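Local coordinates for general stress protein 26 (Bacillus anthracis, PDB 3EC6) that is of unknown function but binds flavin-adenine dinucleotide and belongs to the pyridoxamine 5'-phosphate oxidase family of flavin-binding proteins, at residues F40-I53 with P111-I123. Residues are numbered along the deposited sequence; the frame is centred on the assembly and turned at random.
Sequences FVLYVATDRQSKKI and PNYVLIKINPDTI. With FAD (flavin-adenine dinucleotide), chain B.
The guanidinium of R48 has CG1 of V114 over one face, 3.6 Å from its CZ, while the carbonyl oxygen of P111 sits in its plane at the edge. NE and NH2 both donate to that one oxygen, NH2 to P111 O at 2.9 Å and nearly along the C=O axis; a bend at chi3 (72°) turns the group back for this side-on grip, and NH2 also salt-bridges E88. The Y43 ring runs alongside the extended K117 chain, its CE1 3.7 Å from K117 CG, and a water in the ring plane links Y43 OH to K117 NZ. Y113 brings CE1 to 3.5 Å from A45 CB, with T46 O near its ring edge.

Strands 41-47 and 113-120 run antiparallel, with two backbone hydrogen bonds in each of the pairs L42-I118, V44-I116 and T46-V114. After the turn at D47-S50, helix 51-58 returns I53, whose CD1 presses tightly on I116 CG1 at 3.5 Å.

T46 OG1, anti to its own N (chi1 -163°), gives a 2.7 Å bond to FAD O2, while FAD N3 donates almost straight to A45 O at 2.8 Å. K51 N and K52 N each bind a phosphate oxygen. The end of strand 41-47 thus holds the flavin's pyrimidine ring through A45 O and T46 OG1, and the helix start, its N-H groups aimed at the diphosphate, probably helps offset that charge.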
# COMPACT_ATOMS: atom_id res chain seq x y z
N PHE A 40 -6.93 -4.37 -19.12
CA PHE A 40 -6.30 -3.51 -18.10
C PHE A 40 -7.21 -3.21 -16.93
O PHE A 40 -6.82 -2.51 -16.00
CB PHE A 40 -5.80 -2.18 -18.72
CG PHE A 40 -4.70 -2.37 -19.73
CD1 PHE A 40 -3.44 -2.81 -19.33
CD2 PHE A 40 -4.95 -2.17 -21.10
CE1 PHE A 40 -2.44 -3.03 -20.25
CE2 PHE A 40 -3.93 -2.38 -22.04
CZ PHE A 40 -2.68 -2.81 -21.61
N VAL A 41 -8.39 -3.81 -16.93
CA VAL A 41 -9.33 -3.65 -15.82
C VAL A 41 -9.01 -4.66 -14.74
O VAL A 41 -8.90 -5.86 -15.01
CB VAL A 41 -10.81 -3.83 -16.30
CG1 VAL A 41 -11.76 -3.78 -15.11
CG2 VAL A 41 -11.15 -2.70 -17.34
N LEU A 42 -8.83 -4.19 -13.50
CA LEU A 42 -8.38 -5.10 -12.42
C LEU A 42 -9.61 -5.47 -11.60
O LEU A 42 -10.59 -4.74 -11.52
CB LEU A 42 -7.33 -4.45 -11.48
CG LEU A 42 -6.07 -4.03 -12.23
CD1 LEU A 42 -5.12 -3.36 -11.24
CD2 LEU A 42 -5.37 -5.22 -12.86
N TYR A 43 -9.55 -6.65 -10.99
CA TYR A 43 -10.67 -7.11 -10.12
C TYR A 43 -10.08 -7.75 -8.87
O TYR A 43 -9.05 -8.42 -8.94
CB TYR A 43 -11.50 -8.20 -10.81
CG TYR A 43 -12.29 -7.74 -12.05
CD1 TYR A 43 -13.60 -7.24 -11.90
CD2 TYR A 43 -11.70 -7.75 -13.32
CE1 TYR A 43 -14.35 -6.78 -13.03
CE2 TYR A 43 -12.41 -7.27 -14.43
CZ TYR A 43 -13.72 -6.80 -14.28
OH TYR A 43 -14.44 -6.33 -15.36
N VAL A 44 -10.73 -7.54 -7.74
CA VAL A 44 -10.31 -8.19 -6.48
C VAL A 44 -11.56 -8.88 -5.92
O VAL A 44 -12.65 -8.30 -5.91
CB VAL A 44 -9.83 -7.16 -5.47
CG1 VAL A 44 -9.55 -7.79 -4.11
CG2 VAL A 44 -8.54 -6.49 -6.00
N ALA A 45 -11.40 -10.12 -5.46
CA ALA A 45 -12.48 -10.88 -4.84
C ALA A 45 -12.46 -10.60 -3.37
O ALA A 45 -11.38 -10.67 -2.72
CB ALA A 45 -12.27 -12.37 -5.14
N THR A 46 -13.62 -10.28 -2.79
CA THR A 46 -13.67 -10.00 -1.36
C THR A 46 -15.06 -10.30 -0.80
O THR A 46 -15.99 -10.65 -1.57
CB THR A 46 -13.15 -8.57 -1.01
OG1 THR A 46 -12.86 -8.51 0.38
CG2 THR A 46 -14.17 -7.50 -1.40
N ASP A 47 -15.20 -10.11 0.50
CA ASP A 47 -16.48 -10.31 1.17
C ASP A 47 -17.25 -8.99 1.07
O ASP A 47 -16.68 -7.87 1.24
CB ASP A 47 -16.20 -10.64 2.64
CG ASP A 47 -17.46 -10.67 3.50
OD1 ASP A 47 -18.14 -11.70 3.55
OD2 ASP A 47 -17.76 -9.63 4.14
N ARG A 48 -18.56 -9.10 0.81
CA ARG A 48 -19.35 -7.87 0.61
C ARG A 48 -19.50 -6.98 1.84
O ARG A 48 -19.78 -5.78 1.69
CB ARG A 48 -20.72 -8.17 0.01
CG ARG A 48 -21.67 -8.74 0.96
CD ARG A 48 -23.10 -8.58 0.37
NE ARG A 48 -23.31 -9.50 -0.75
CZ ARG A 48 -23.59 -9.13 -2.01
NH1 ARG A 48 -23.69 -7.84 -2.39
NH2 ARG A 48 -23.74 -10.08 -2.91
N GLN A 49 -19.22 -7.51 3.02
CA GLN A 49 -19.23 -6.69 4.23
C GLN A 49 -17.88 -6.03 4.57
O GLN A 49 -17.77 -5.37 5.62
CB GLN A 49 -19.76 -7.50 5.42
CG GLN A 49 -21.15 -8.09 5.24
CD GLN A 49 -22.19 -7.05 4.81
OE1 GLN A 49 -23.08 -7.36 4.02
NE2 GLN A 49 -22.08 -5.82 5.32
N SER A 50 -16.90 -6.20 3.69
CA SER A 50 -15.58 -5.61 3.85
C SER A 50 -15.63 -4.10 4.01
O SER A 50 -16.42 -3.43 3.36
CB SER A 50 -14.73 -5.95 2.63
OG SER A 50 -14.28 -7.27 2.76
N LYS A 51 -14.78 -3.58 4.89
CA LYS A 51 -14.66 -2.14 5.03
C LYS A 51 -14.16 -1.51 3.73
O LYS A 51 -14.50 -0.39 3.46
CB LYS A 51 -13.80 -1.74 6.23
CG LYS A 51 -14.47 -1.97 7.58
CD LYS A 51 -13.38 -1.78 8.68
CE LYS A 51 -13.74 -2.48 9.99
NZ LYS A 51 -14.93 -1.84 10.62
N LYS A 52 -13.39 -2.24 2.93
CA LYS A 52 -12.95 -1.68 1.64
C LYS A 52 -14.16 -1.40 0.77
O LYS A 52 -14.19 -0.44 0.03
CB LYS A 52 -12.02 -2.63 0.89
CG LYS A 52 -10.77 -3.00 1.64
CD LYS A 52 -9.91 -1.76 1.97
CE LYS A 52 -8.73 -1.61 1.11
NZ LYS A 52 -8.01 -0.35 1.43
N ILE A 53 -15.19 -2.24 0.88
CA ILE A 53 -16.41 -1.98 0.15
C ILE A 53 -17.10 -0.74 0.66
O ILE A 53 -17.55 0.07 -0.13
CB ILE A 53 -17.37 -3.21 0.17
CG1 ILE A 53 -16.71 -4.50 -0.38
CG2 ILE A 53 -18.69 -2.88 -0.53
CD1 ILE A 53 -16.26 -4.47 -1.80
N PRO A 111 -22.98 -16.14 -1.34
CA PRO A 111 -23.62 -14.83 -1.55
C PRO A 111 -22.79 -13.64 -1.08
O PRO A 111 -23.01 -12.52 -1.57
CB PRO A 111 -24.93 -14.93 -0.72
CG PRO A 111 -24.76 -16.06 0.13
CD PRO A 111 -23.81 -17.01 -0.49
N ASN A 112 -21.82 -13.86 -0.18
CA ASN A 112 -20.92 -12.82 0.27
C ASN A 112 -19.80 -12.47 -0.71
O ASN A 112 -19.13 -11.47 -0.51
CB ASN A 112 -20.31 -13.17 1.63
CG ASN A 112 -21.39 -13.28 2.73
OD1 ASN A 112 -22.31 -12.43 2.77
ND2 ASN A 112 -21.28 -14.26 3.61
N TYR A 113 -19.61 -13.29 -1.75
CA TYR A 113 -18.51 -13.04 -2.71
C TYR A 113 -18.93 -11.93 -3.69
O TYR A 113 -19.92 -12.04 -4.41
CB TYR A 113 -18.26 -14.36 -3.45
CG TYR A 113 -17.29 -14.38 -4.62
CD1 TYR A 113 -16.35 -13.35 -4.83
CD2 TYR A 113 -17.31 -15.50 -5.50
CE1 TYR A 113 -15.50 -13.40 -5.88
CE2 TYR A 113 -16.42 -15.58 -6.59
CZ TYR A 113 -15.52 -14.49 -6.75
OH TYR A 113 -14.63 -14.56 -7.80
N VAL A 114 -18.16 -10.87 -3.70
CA VAL A 114 -18.34 -9.85 -4.75
C VAL A 114 -16.96 -9.54 -5.28
O VAL A 114 -15.93 -9.89 -4.67
CB VAL A 114 -18.97 -8.54 -4.20
CG1 VAL A 114 -20.38 -8.82 -3.68
CG2 VAL A 114 -18.10 -7.91 -3.08
N LEU A 115 -16.95 -8.87 -6.42
CA LEU A 115 -15.69 -8.37 -6.99
C LEU A 115 -15.64 -6.85 -6.86
O LEU A 115 -16.63 -6.15 -7.10
CB LEU A 115 -15.56 -8.75 -8.47
CG LEU A 115 -15.38 -10.24 -8.76
CD1 LEU A 115 -15.62 -10.47 -10.26
CD2 LEU A 115 -14.01 -10.74 -8.32
N ILE A 116 -14.45 -6.34 -6.51
CA ILE A 116 -14.21 -4.91 -6.70
C ILE A 116 -13.58 -4.75 -8.10
O ILE A 116 -12.58 -5.38 -8.41
CB ILE A 116 -13.24 -4.42 -5.67
CG1 ILE A 116 -13.83 -4.58 -4.28
CG2 ILE A 116 -12.90 -2.96 -5.98
CD1 ILE A 116 -12.81 -4.22 -3.16
N LYS A 117 -14.22 -3.93 -8.95
CA LYS A 117 -13.81 -3.70 -10.32
C LYS A 117 -13.09 -2.37 -10.34
O LYS A 117 -13.61 -1.36 -9.89
CB LYS A 117 -15.06 -3.63 -11.22
CG LYS A 117 -14.70 -3.17 -12.62
CD LYS A 117 -15.93 -3.28 -13.52
CE LYS A 117 -15.67 -2.73 -14.90
NZ LYS A 117 -16.92 -2.75 -15.71
N ILE A 118 -11.88 -2.33 -10.86
CA ILE A 118 -11.11 -1.07 -10.85
C ILE A 118 -10.89 -0.67 -12.30
O ILE A 118 -10.18 -1.36 -13.07
CB ILE A 118 -9.74 -1.26 -10.15
CG1 ILE A 118 -9.96 -1.57 -8.70
CG2 ILE A 118 -8.92 0.06 -10.24
CD1 ILE A 118 -8.84 -2.26 -8.07
N ASN A 119 -11.53 0.43 -12.69
CA ASN A 119 -11.43 0.95 -14.06
C ASN A 119 -10.29 1.94 -14.09
O ASN A 119 -10.41 3.00 -13.49
CB ASN A 119 -12.71 1.66 -14.50
CG ASN A 119 -13.75 0.69 -14.97
OD1 ASN A 119 -14.66 0.35 -14.24
ND2 ASN A 119 -13.58 0.21 -16.19
N PRO A 120 -9.18 1.59 -14.74
CA PRO A 120 -8.02 2.46 -14.60
C PRO A 120 -8.18 3.75 -15.43
O PRO A 120 -8.71 3.72 -16.55
CB PRO A 120 -6.87 1.62 -15.19
CG PRO A 120 -7.61 0.81 -16.31
CD PRO A 120 -8.91 0.44 -15.63
N ASP A 121 -7.72 4.85 -14.84
CA ASP A 121 -7.57 6.07 -15.64
C ASP A 121 -6.13 6.20 -16.03
O ASP A 121 -5.84 6.64 -17.17
CB ASP A 121 -8.00 7.31 -14.83
CG ASP A 121 -9.53 7.36 -14.65
OD1 ASP A 121 -10.23 7.12 -15.62
OD2 ASP A 121 -10.04 7.51 -13.50
N THR A 122 -5.20 5.91 -15.10
CA THR A 122 -3.77 6.10 -15.39
C THR A 122 -3.02 4.88 -14.86
O THR A 122 -3.31 4.43 -13.75
CB THR A 122 -3.21 7.37 -14.73
OG1 THR A 122 -4.08 8.47 -15.07
CG2 THR A 122 -1.78 7.69 -15.21
N ILE A 123 -2.13 4.32 -15.69
CA ILE A 123 -1.25 3.26 -15.18
C ILE A 123 0.17 3.76 -15.36
O ILE A 123 0.59 4.07 -16.50
CB ILE A 123 -1.45 1.92 -15.89
CG1 ILE A 123 -2.91 1.44 -15.70
CG2 ILE A 123 -0.42 0.88 -15.34
CD1 ILE A 123 -3.19 0.10 -16.34
PA FAD B . -12.09 -5.61 7.17
O1A FAD B . -13.46 -5.17 6.69
O2A FAD B . -12.05 -7.06 7.63
O5B FAD B . -11.61 -4.78 8.50
C5B FAD B . -10.28 -4.97 8.91
C4B FAD B . -9.69 -3.57 8.86
O4B FAD B . -10.25 -2.81 9.95
C3B FAD B . -8.17 -3.64 9.02
O3B FAD B . -7.52 -3.50 7.76
C2B FAD B . -7.90 -2.57 10.07
O2B FAD B . -7.59 -1.33 9.45
C1B FAD B . -9.21 -2.41 10.84
N9A FAD B . -9.25 -3.28 12.04
C8A FAD B . -8.56 -4.46 12.20
N7A FAD B . -8.83 -4.96 13.44
C5A FAD B . -9.70 -4.13 14.05
C6A FAD B . -10.28 -4.20 15.32
N6A FAD B . -9.76 -5.05 16.22
N1A FAD B . -11.13 -3.17 15.70
C2A FAD B . -11.40 -2.11 14.84
N3A FAD B . -10.81 -2.06 13.58
C4A FAD B . -9.97 -3.07 13.19
N1 FAD B . -8.79 -10.33 1.53
C2 FAD B . -9.76 -10.44 0.55
O2 FAD B . -10.92 -10.25 0.93
N3 FAD B . -9.43 -10.70 -0.76
C4 FAD B . -8.12 -10.90 -1.13
O4 FAD B . -7.83 -11.14 -2.34
C4X FAD B . -7.12 -10.86 -0.14
N5 FAD B . -5.80 -11.08 -0.50
C5X FAD B . -4.82 -11.04 0.49
C6 FAD B . -3.50 -11.29 0.08
C7 FAD B . -2.52 -11.22 1.08
C7M FAD B . -1.09 -11.49 0.66
C8 FAD B . -2.84 -10.91 2.41
C8M FAD B . -1.79 -10.79 3.51
C9 FAD B . -4.16 -10.61 2.78
C9A FAD B . -5.17 -10.69 1.80
N10 FAD B . -6.49 -10.43 2.15
C10 FAD B . -7.47 -10.54 1.17
C1' FAD B . -6.92 -9.94 3.50
C2' FAD B . -7.07 -8.41 3.58
O2' FAD B . -5.84 -7.75 3.28
C3' FAD B . -7.43 -8.06 5.03
O3' FAD B . -8.64 -8.79 5.34
C4' FAD B . -7.65 -6.56 5.20
O4' FAD B . -7.73 -6.19 6.62
C5' FAD B . -8.95 -6.13 4.50
O5' FAD B . -9.16 -4.74 4.74
P FAD B . -10.69 -4.34 5.04
O1P FAD B . -10.79 -2.91 5.56
O2P FAD B . -11.62 -4.71 3.92
O3P FAD B . -10.86 -5.40 6.23
O HOH W 1 -7.34 -1.33 -13.39
O HOH W 2 -17.16 -5.80 -15.49
O HOH W 3 -24.49 -11.59 1.29